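Local coordinates for protein transcriptional regulator Tm0710 (Thermotoga maritima, PDB 2A61) that probably binds DNA as a dimeric winged-helix transcriptional regulator of the MarR family, at residues F29-A34 against D74-R79. Numbering follows the deposited sequence.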
loop_
_atom_site.group_PDB
_atom_site.type_symbol
_atom_site.label_atom_id
_atom_site.label_comp_id
_atom_site.label_asym_id
_atom_site.label_seq_id
_atom_site.Cartn_x
_atom_site.Cartn_y
_atom_site.Cartn_z
ATOM N N PHE A 29 -5.800 11.293 -14.566
ATOM C CA PHE A 29 -6.211 12.447 -13.757
ATOM C C PHE A 29 -5.084 13.390 -13.423
ATOM O O PHE A 29 -5.318 14.468 -12.925
ATOM C CB PHE A 29 -6.862 11.940 -12.464
ATOM C CG PHE A 29 -8.132 11.201 -12.706
ATOM C CD1 PHE A 29 -8.137 9.823 -12.788
ATOM C CD2 PHE A 29 -9.335 11.908 -12.911
ATOM C CE1 PHE A 29 -9.318 9.117 -13.067
ATOM C CE2 PHE A 29 -10.556 11.224 -13.173
ATOM C CZ PHE A 29 -10.548 9.827 -13.257
ATOM N N GLY A 30 -3.849 12.964 -13.650
ATOM C CA GLY A 30 -2.686 13.681 -13.131
ATOM C C GLY A 30 -2.517 13.651 -11.627
ATOM O O GLY A 30 -1.860 14.575 -11.065
ATOM N N ILE A 31 -3.102 12.629 -10.965
ATOM C CA ILE A 31 -3.017 12.513 -9.468
ATOM C C ILE A 31 -1.796 11.714 -9.032
ATOM O O ILE A 31 -1.527 10.639 -9.559
ATOM C CB ILE A 31 -4.365 11.976 -8.874
ATOM C CG1 ILE A 31 -5.461 13.022 -9.200
ATOM C CG2 ILE A 31 -4.278 11.641 -7.346
ATOM C CD1 ILE A 31 -6.874 12.512 -9.041
ATOM N N THR A 32 -1.004 12.263 -8.120
ATOM C CA THR A 32 0.230 11.576 -7.740
ATOM C C THR A 32 -0.094 10.502 -6.673
ATOM O O THR A 32 -1.166 10.551 -6.034
ATOM C CB THR A 32 1.295 12.549 -7.168
ATOM O OG1 THR A 32 0.910 12.929 -5.834
ATOM C CG2 THR A 32 1.485 13.851 -8.070
ATOM N N PRO A 33 0.816 9.515 -6.478
ATOM C CA PRO A 33 0.621 8.495 -5.392
ATOM C C PRO A 33 0.273 9.054 -3.982
ATOM O O PRO A 33 -0.640 8.526 -3.309
ATOM C CB PRO A 33 1.958 7.744 -5.379
ATOM C CG PRO A 33 2.438 7.867 -6.848
ATOM C CD PRO A 33 1.992 9.223 -7.352
ATOM N N ALA A 34 0.986 10.094 -3.540
ATOM C CA ALA A 34 0.730 10.692 -2.251
ATOM C C ALA A 34 -0.614 11.406 -2.242
ATOM O O ALA A 34 -1.351 11.328 -1.250
ATOM C CB ALA A 34 1.842 11.649 -1.870
ATOM N N ASP A 74 -8.312 21.640 -7.957
ATOM C CA ASP A 74 -8.816 20.785 -9.056
ATOM C C ASP A 74 -10.158 20.077 -8.806
ATOM O O ASP A 74 -10.639 19.350 -9.670
ATOM C CB ASP A 74 -7.735 19.785 -9.529
ATOM C CG ASP A 74 -6.439 20.479 -10.029
ATOM O OD1 ASP A 74 -6.501 21.616 -10.557
ATOM O OD2 ASP A 74 -5.355 19.883 -9.884
ATOM N N GLY A 75 -10.769 20.312 -7.642
ATOM C CA GLY A 75 -12.123 19.837 -7.341
ATOM C C GLY A 75 -12.227 18.430 -6.780
ATOM O O GLY A 75 -13.313 17.847 -6.833
ATOM N N TYR A 76 -11.116 17.860 -6.296
ATOM C CA TYR A 76 -11.127 16.483 -5.694
ATOM C C TYR A 76 -11.398 16.424 -4.179
ATOM O O TYR A 76 -11.962 15.431 -3.652
ATOM C CB TYR A 76 -9.802 15.756 -6.017
ATOM C CG TYR A 76 -9.578 15.596 -7.495
ATOM C CD1 TYR A 76 -10.345 14.694 -8.232
ATOM C CD2 TYR A 76 -8.623 16.372 -8.176
ATOM C CE1 TYR A 76 -10.169 14.547 -9.588
ATOM C CE2 TYR A 76 -8.446 16.227 -9.568
ATOM C CZ TYR A 76 -9.222 15.309 -10.248
ATOM O OH TYR A 76 -9.114 15.134 -11.602
ATOM N N LEU A 77 -11.019 17.511 -3.509
ATOM C CA LEU A 77 -11.232 17.730 -2.096
ATOM C C LEU A 77 -11.926 19.074 -1.872
ATOM O O LEU A 77 -11.826 19.985 -2.681
ATOM C CB LEU A 77 -9.888 17.793 -1.349
ATOM C CG LEU A 77 -9.196 16.439 -1.155
ATOM C CD1 LEU A 77 -7.984 16.578 -0.270
ATOM C CD2 LEU A 77 -10.139 15.459 -0.535
ATOM N N THR A 78 -12.592 19.187 -0.746
ATOM C CA THR A 78 -13.042 20.484 -0.237
ATOM C C THR A 78 -12.751 20.499 1.254
ATOM O O THR A 78 -11.979 19.641 1.747
ATOM C CB THR A 78 -14.506 20.825 -0.675
ATOM O OG1 THR A 78 -14.802 22.179 -0.340
ATOM C CG2 THR A 78 -15.568 19.888 -0.062
ATOM N N ARG A 79 -13.360 21.438 1.972
ATOM C CA ARG A 79 -12.998 21.781 3.330
ATOM C C ARG A 79 -14.311 22.032 4.105
ATOM O O ARG A 79 -15.290 22.497 3.532
ATOM C CB ARG A 79 -12.283 23.114 3.208
ATOM C CG ARG A 79 -11.418 23.520 4.308
ATOM C CD ARG A 79 -10.695 24.738 3.785
ATOM N NE ARG A 79 -9.430 24.369 3.166
ATOM C CZ ARG A 79 -8.257 24.847 3.557
ATOM N NH1 ARG A 79 -8.191 25.733 4.536
ATOM N NH2 ARG A 79 -7.149 24.421 2.984
HETATM O O HOH W 1 -7.250 16.493 -12.853
#
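Where Ile31 and Tyr76 meet, the two backbones stay 9.8 Å apart from CA to CA, the gap between them bridged by side chains and one water. Tyr76 reaches across the gap, and the CD1 methyl of Ile31 comes from the opposite direction to sit over one face of the tyrosine ring. This is a CH-pi contact: Ile31 CD1 lies 3.9 Å from the centroid of the Tyr76 ring and 12° off its normal. The extended outer part of the isoleucine chain, chi2 164°, carries the methyl out to that position. Phe29 meets the far end of the tyrosine, its CD2 touching Tyr76 OH at 3.5 Å, with the hydroxyl at the edge of the phenylalanine ring and near its plane. The same hydroxyl holds a water at 2.6 Å from Tyr76 OH, in the plane of the tyrosine ring, and this water donates to Phe29 O at 2.8 Å, tying the tyrosine to the main chain of the other segment.

In the winged-helix fold of MarR proteins, this joins the turn leading into helix 33-45 to the start of the wing, the hairpin of strands 77-82 and 88-93. A Schellman motif with Gly75 at positive phi ends helix 61-73 just before Tyr76, and Thr32 N-caps helix 33-45 on the other side. Val100 of helix 95-119 touches Phe29, Ile31 and Tyr76 alike, while Lys96 makes a cation-pi contact with the tyrosine. Thr32 OG1 also hydrogen-bonds to Gly58 O of the second subunit, so the dimer partner borders this turn.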